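Local coordinates for protein PTS system, IIA component (Enterococcus faecalis, PDB 3BED) that probably acts as the mannose/sorbose-type IIA subunit of a sugar phosphotransferase system, a family that passes phosphoryl groups on during sugar uptake, at residues R90-A103 against V111-A125. Residues are numbered along the deposited sequence; the frame is centred on the assembly and turned at random. Where two conformers were deposited one is given.
Sequences RVVAGLNLAMAIEA and VDELAAYLTQIGQSA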
loop_
_atom_site.group_PDB
_atom_site.type_symbol
_atom_site.label_atom_id
_atom_site.label_comp_id
_atom_site.label_asym_id
_atom_site.label_seq_id
_atom_site.Cartn_x
_atom_site.Cartn_y
_atom_site.Cartn_z
ATOM N N ARG A 90 10.875 -12.636 -10.039
ATOM C CA ARG A 90 11.456 -11.818 -8.979
ATOM C C ARG A 90 10.337 -11.352 -8.041
ATOM O O ARG A 90 9.154 -11.412 -8.403
ATOM C CB ARG A 90 12.226 -10.609 -9.541
ATOM C CG ARG A 90 13.315 -10.959 -10.599
ATOM C CD ARG A 90 14.602 -11.525 -9.943
ATOM N NE ARG A 90 15.614 -11.840 -10.953
ATOM C CZ ARG A 90 15.606 -12.898 -11.771
ATOM N NH1 ARG A 90 14.677 -13.852 -11.682
ATOM N NH2 ARG A 90 16.580 -13.003 -12.693
ATOM N N VAL A 91 10.741 -10.854 -6.875
ATOM C CA VAL A 91 9.806 -10.453 -5.826
ATOM C C VAL A 91 10.274 -9.152 -5.219
ATOM O O VAL A 91 11.435 -9.021 -4.856
ATOM C CB VAL A 91 9.746 -11.519 -4.700
ATOM C CG1 VAL A 91 8.770 -11.089 -3.588
ATOM C CG2 VAL A 91 9.330 -12.904 -5.270
ATOM N N VAL A 92 9.353 -8.183 -5.121
ATOM C CA VAL A 92 9.575 -6.954 -4.369
ATOM C C VAL A 92 8.490 -6.860 -3.292
ATOM O O VAL A 92 7.294 -7.044 -3.580
ATOM C CB VAL A 92 9.499 -5.723 -5.288
ATOM C CG1 VAL A 92 9.727 -4.436 -4.508
ATOM C CG2 VAL A 92 10.533 -5.864 -6.440
ATOM N N ALA A 93 8.924 -6.561 -2.069
ATOM C CA ALA A 93 7.966 -6.406 -0.948
ATOM C C ALA A 93 7.708 -4.919 -0.665
ATOM O O ALA A 93 8.465 -4.066 -1.148
ATOM C CB ALA A 93 8.531 -7.085 0.326
ATOM N N GLY A 94 6.644 -4.622 0.109
ATOM C CA GLY A 94 6.334 -3.261 0.509
ATOM C C GLY A 94 5.328 -2.576 -0.414
ATOM O O GLY A 94 5.270 -1.353 -0.443
ATOM N N LEU A 95 4.500 -3.359 -1.128
ATOM C CA LEU A 95 3.562 -2.801 -2.118
ATOM C C LEU A 95 2.851 -1.559 -1.644
ATOM O O LEU A 95 2.199 -1.579 -0.602
ATOM C CB LEU A 95 2.476 -3.857 -2.391
ATOM C CG LEU A 95 1.297 -3.550 -3.313
ATOM C CD1 LEU A 95 1.744 -3.149 -4.710
ATOM C CD2 LEU A 95 0.298 -4.767 -3.384
ATOM N N ASN A 96 2.975 -0.480 -2.430
ATOM C CA ASN A 96 2.160 0.694 -2.257
ATOM C C ASN A 96 1.663 1.111 -3.645
ATOM O O ASN A 96 2.045 0.503 -4.684
ATOM C CB ASN A 96 2.877 1.841 -1.516
ATOM C CG ASN A 96 4.223 2.166 -2.123
ATOM O OD1 ASN A 96 4.461 1.916 -3.328
ATOM N ND2 ASN A 96 5.147 2.735 -1.267
ATOM N N LEU A 97 0.754 2.069 -3.654
ATOM C CA LEU A 97 0.078 2.380 -4.920
ATOM C C LEU A 97 1.059 2.909 -5.964
ATOM O O LEU A 97 0.896 2.617 -7.156
ATOM C CB LEU A 97 -1.036 3.398 -4.681
ATOM C CG LEU A 97 -1.973 3.639 -5.892
ATOM C CD1 LEU A 97 -2.583 2.348 -6.477
ATOM C CD2 LEU A 97 -3.089 4.554 -5.453
ATOM N N ALA A 98 2.048 3.701 -5.554
ATOM C CA ALA A 98 2.951 4.221 -6.547
ATOM C C ALA A 98 3.657 3.076 -7.271
ATOM O O ALA A 98 3.919 3.158 -8.484
ATOM C CB ALA A 98 3.978 5.150 -5.880
HETATM N N MSE A 99 4.011 2.035 -6.522
HETATM C CA MSE A 99 4.710 0.912 -7.138
HETATM C C MSE A 99 3.829 0.229 -8.159
HETATM O O MSE A 99 4.308 -0.154 -9.251
HETATM C CB MSE A 99 5.170 -0.087 -6.074
HETATM C CG MSE A 99 6.309 0.374 -5.267
HETATM SE SE MSE A 99 6.414 -0.780 -3.672
HETATM C CE MSE A 99 5.969 -2.445 -4.738
ATOM N N ALA A 100 2.548 0.072 -7.829
ATOM C CA ALA A 100 1.625 -0.622 -8.724
ATOM C C ALA A 100 1.379 0.185 -9.989
ATOM O O ALA A 100 1.331 -0.391 -11.095
ATOM C CB ALA A 100 0.309 -0.901 -8.010
ATOM N N ILE A 101 1.176 1.504 -9.833
ATOM C CA ILE A 101 1.023 2.387 -11.018
ATOM C C ILE A 101 2.245 2.329 -11.926
ATOM O O ILE A 101 2.104 2.171 -13.161
ATOM C CB ILE A 101 0.752 3.874 -10.559
ATOM C CG1 ILE A 101 -0.673 3.908 -9.957
ATOM C CG2 ILE A 101 1.147 4.900 -11.691
ATOM C CD1 ILE A 101 -0.787 5.259 -9.137
ATOM N N GLU A 102 3.434 2.495 -11.341
ATOM C CA GLU A 102 4.607 2.445 -12.187
ATOM C C GLU A 102 4.819 1.086 -12.845
ATOM O O GLU A 102 5.276 1.030 -13.989
ATOM C CB GLU A 102 5.847 2.924 -11.438
ATOM C CG GLU A 102 5.725 4.396 -10.998
ATOM C CD GLU A 102 5.575 5.386 -12.158
ATOM O OE1 GLU A 102 5.958 5.088 -13.316
ATOM O OE2 GLU A 102 5.080 6.482 -11.891
ATOM N N ALA A 103 4.504 -0.008 -12.152
ATOM C CA ALA A 103 4.642 -1.336 -12.735
ATOM C C ALA A 103 3.717 -1.453 -13.926
ATOM O O ALA A 103 4.066 -2.044 -14.965
ATOM C CB ALA A 103 4.308 -2.374 -11.684
ATOM N N VAL A 111 13.555 -8.187 -15.981
ATOM C CA VAL A 111 12.955 -8.374 -14.639
ATOM C C VAL A 111 13.754 -7.791 -13.496
ATOM O O VAL A 111 13.193 -7.274 -12.529
ATOM C CB VAL A 111 12.709 -9.857 -14.297
ATOM C CG1 VAL A 111 11.586 -10.410 -15.108
ATOM C CG2 VAL A 111 13.978 -10.683 -14.473
ATOM N N ASP A 112 15.076 -7.895 -13.580
ATOM C CA ASP A 112 15.949 -7.366 -12.568
ATOM C C ASP A 112 15.936 -5.830 -12.618
ATOM O O ASP A 112 15.959 -5.165 -11.559
ATOM C CB ASP A 112 17.379 -7.910 -12.766
ATOM C CG ASP A 112 17.484 -9.383 -12.387
ATOM O OD1 ASP A 112 17.332 -9.694 -11.194
ATOM O OD2 ASP A 112 17.638 -10.233 -13.286
ATOM N N GLU A 113 15.901 -5.273 -13.834
ATOM C CA GLU A 113 15.848 -3.822 -13.981
ATOM C C GLU A 113 14.520 -3.310 -13.450
ATOM O O GLU A 113 14.475 -2.299 -12.756
ATOM C CB GLU A 113 15.979 -3.408 -15.435
ATOM C CG GLU A 113 15.940 -1.899 -15.604
ATOM C CD GLU A 113 16.407 -1.475 -16.961
ATOM O OE1 GLU A 113 17.283 -2.189 -17.506
ATOM O OE2 GLU A 113 15.914 -0.446 -17.476
ATOM N N LEU A 114 13.456 -4.045 -13.775
ATOM C CA LEU A 114 12.118 -3.653 -13.342
ATOM C C LEU A 114 12.003 -3.735 -11.809
ATOM O O LEU A 114 11.511 -2.788 -11.193
ATOM C CB LEU A 114 11.073 -4.529 -14.006
ATOM C CG LEU A 114 9.659 -4.179 -13.574
ATOM C CD1 LEU A 114 9.305 -2.733 -13.954
ATOM C CD2 LEU A 114 8.684 -5.165 -14.135
ATOM N N ALA A 115 12.484 -4.819 -11.182
ATOM C CA ALA A 115 12.491 -4.869 -9.707
ATOM C C ALA A 115 13.279 -3.714 -9.050
ATOM O O ALA A 115 12.851 -3.119 -8.050
ATOM C CB ALA A 115 12.987 -6.243 -9.215
ATOM N N ALA A 116 14.432 -3.380 -9.623
ATOM C CA ALA A 116 15.231 -2.321 -9.047
ATOM C C ALA A 116 14.494 -0.972 -9.163
ATOM O O ALA A 116 14.457 -0.192 -8.214
ATOM C CB ALA A 116 16.624 -2.259 -9.718
ATOM N N TYR A 117 13.898 -0.725 -10.333
ATOM C CA TYR A 117 13.137 0.495 -10.571
ATOM C C TYR A 117 11.967 0.620 -9.571
ATOM O O TYR A 117 11.784 1.674 -8.948
ATOM C CB TYR A 117 12.608 0.490 -12.012
ATOM C CG TYR A 117 11.721 1.663 -12.309
ATOM C CD1 TYR A 117 12.233 2.975 -12.266
ATOM C CD2 TYR A 117 10.366 1.469 -12.604
ATOM C CE1 TYR A 117 11.419 4.063 -12.536
ATOM C CE2 TYR A 117 9.538 2.558 -12.873
ATOM C CZ TYR A 117 10.083 3.848 -12.846
ATOM O OH TYR A 117 9.241 4.925 -13.093
ATOM N N LEU A 118 11.203 -0.464 -9.401
ATOM C CA LEU A 118 10.012 -0.405 -8.545
ATOM C C LEU A 118 10.374 -0.330 -7.078
ATOM O O LEU A 118 9.630 0.218 -6.274
ATOM C CB LEU A 118 9.115 -1.621 -8.793
ATOM C CG LEU A 118 8.493 -1.657 -10.206
ATOM C CD1 LEU A 118 7.693 -2.905 -10.303
ATOM C CD2 LEU A 118 7.654 -0.450 -10.582
ATOM N N THR A 119 11.524 -0.891 -6.715
ATOM C CA THR A 119 12.037 -0.707 -5.369
ATOM C C THR A 119 12.283 0.756 -5.102
ATOM O O THR A 119 11.888 1.296 -4.049
ATOM C CB THR A 119 13.286 -1.565 -5.105
ATOM O OG1 THR A 119 12.911 -2.937 -5.299
ATOM C CG2 THR A 119 13.786 -1.371 -3.689
ATOM N N GLN A 120 12.951 1.412 -6.046
ATOM C CA GLN A 120 13.218 2.827 -5.884
ATOM C C GLN A 120 11.929 3.650 -5.848
ATOM O O GLN A 120 11.801 4.561 -5.029
ATOM C CB GLN A 120 14.132 3.314 -6.996
ATOM C CG GLN A 120 14.322 4.807 -7.041
ATOM C CD GLN A 120 13.324 5.481 -8.000
ATOM O OE1 GLN A 120 13.198 5.106 -9.196
ATOM N NE2 GLN A 120 12.586 6.462 -7.472
ATOM N N ILE A 121 10.989 3.335 -6.740
ATOM C CA ILE A 121 9.676 4.028 -6.772
ATOM C C ILE A 121 8.998 3.898 -5.420
ATOM O O ILE A 121 8.517 4.916 -4.843
ATOM C CB ILE A 121 8.762 3.473 -7.899
ATOM C CG1 ILE A 121 9.254 3.943 -9.276
ATOM C CG2 ILE A 121 7.322 3.859 -7.683
ATOM C CD1 ILE A 121 9.461 5.481 -9.429
ATOM N N GLY A 122 8.956 2.656 -4.928
ATOM C CA GLY A 122 8.186 2.365 -3.720
ATOM C C GLY A 122 8.787 3.124 -2.531
ATOM O O GLY A 122 8.041 3.605 -1.676
ATOM N N GLN A 123 10.128 3.194 -2.446
ATOM C CA GLN A 123 10.785 3.921 -1.354
ATOM C C GLN A 123 10.557 5.400 -1.473
ATOM O O GLN A 123 10.212 6.052 -0.478
ATOM C CB GLN A 123 12.307 3.642 -1.284
ATOM C CG GLN A 123 12.573 2.171 -1.009
ATOM C CD GLN A 123 13.999 1.752 -1.267
ATOM O OE1 GLN A 123 14.830 2.555 -1.698
ATOM N NE2 GLN A 123 14.307 0.487 -0.982
ATOM N N SER A 124 10.688 5.934 -2.683
ATOM C CA SER A 124 10.511 7.385 -2.900
ATOM C C SER A 124 9.089 7.835 -2.665
ATOM O O SER A 124 8.815 9.027 -2.408
ATOM C CB SER A 124 10.934 7.805 -4.310
ATOM O OG SER A 124 12.328 7.624 -4.482
ATOM N N ALA A 125 8.165 6.872 -2.795
ATOM C CA ALA A 125 6.741 7.161 -2.619
ATOM C C ALA A 125 6.343 7.474 -1.169
ATOM O O ALA A 125 5.233 7.948 -0.901
ATOM C CB ALA A 125 5.918 5.971 -3.093
#
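Arg90 grips Asp112 side-on with two nitrogens, one to each carboxylate oxygen. NE of Arg90 reaches OD1 of Asp112 at 2.8 Å, nearly straight and in the guanidinium plane, although it meets OD1 from above the carboxylate plane; NH2 of Arg90 reaches OD2 of Asp112 at 3.0 Å on its syn side. The third nitrogen, NH1, is taken by the carbonyl of Pro87, and CG2 of Val111 covers one face of the guanidinium. At the far end Asn96 uses both halves of its amide. OD1 of Asn96 caps helix 97-105 by accepting from Met99 N at 3.2 Å, while its ND2 donates to Gly122 O at 3.0 Å (162°) and also to Gly94 O of the second subunit. Beside it, CB of Ala98 presses on CB of Ala125 at 3.5 Å. Thr119 OG1 donates to Ala115 O at 2.8 Å and pairs with Thr128 OG1 of the second subunit; Tyr117 OH binds Glu102 OE1 only weakly. Midway, CG2 of Val92 rests on CB of Ala115 at 3.7 Å, and Leu118 packs CD1 on CB of Ala103 and CD2 against its backbone N. Helix 111-124 covers the last strand of a parallel alpha/beta sheet (order 2-1-3-4), its axis parallel to that of strand 90-93 (2°) and roughly antiparallel to helix 97-103; Leu114 and Leu118 reach Leu65 of strand 64-68, and beyond Val92 and Ala93 the sheet continues antiparallel into the second subunit, to which Asn96 and Thr119 tie this contact.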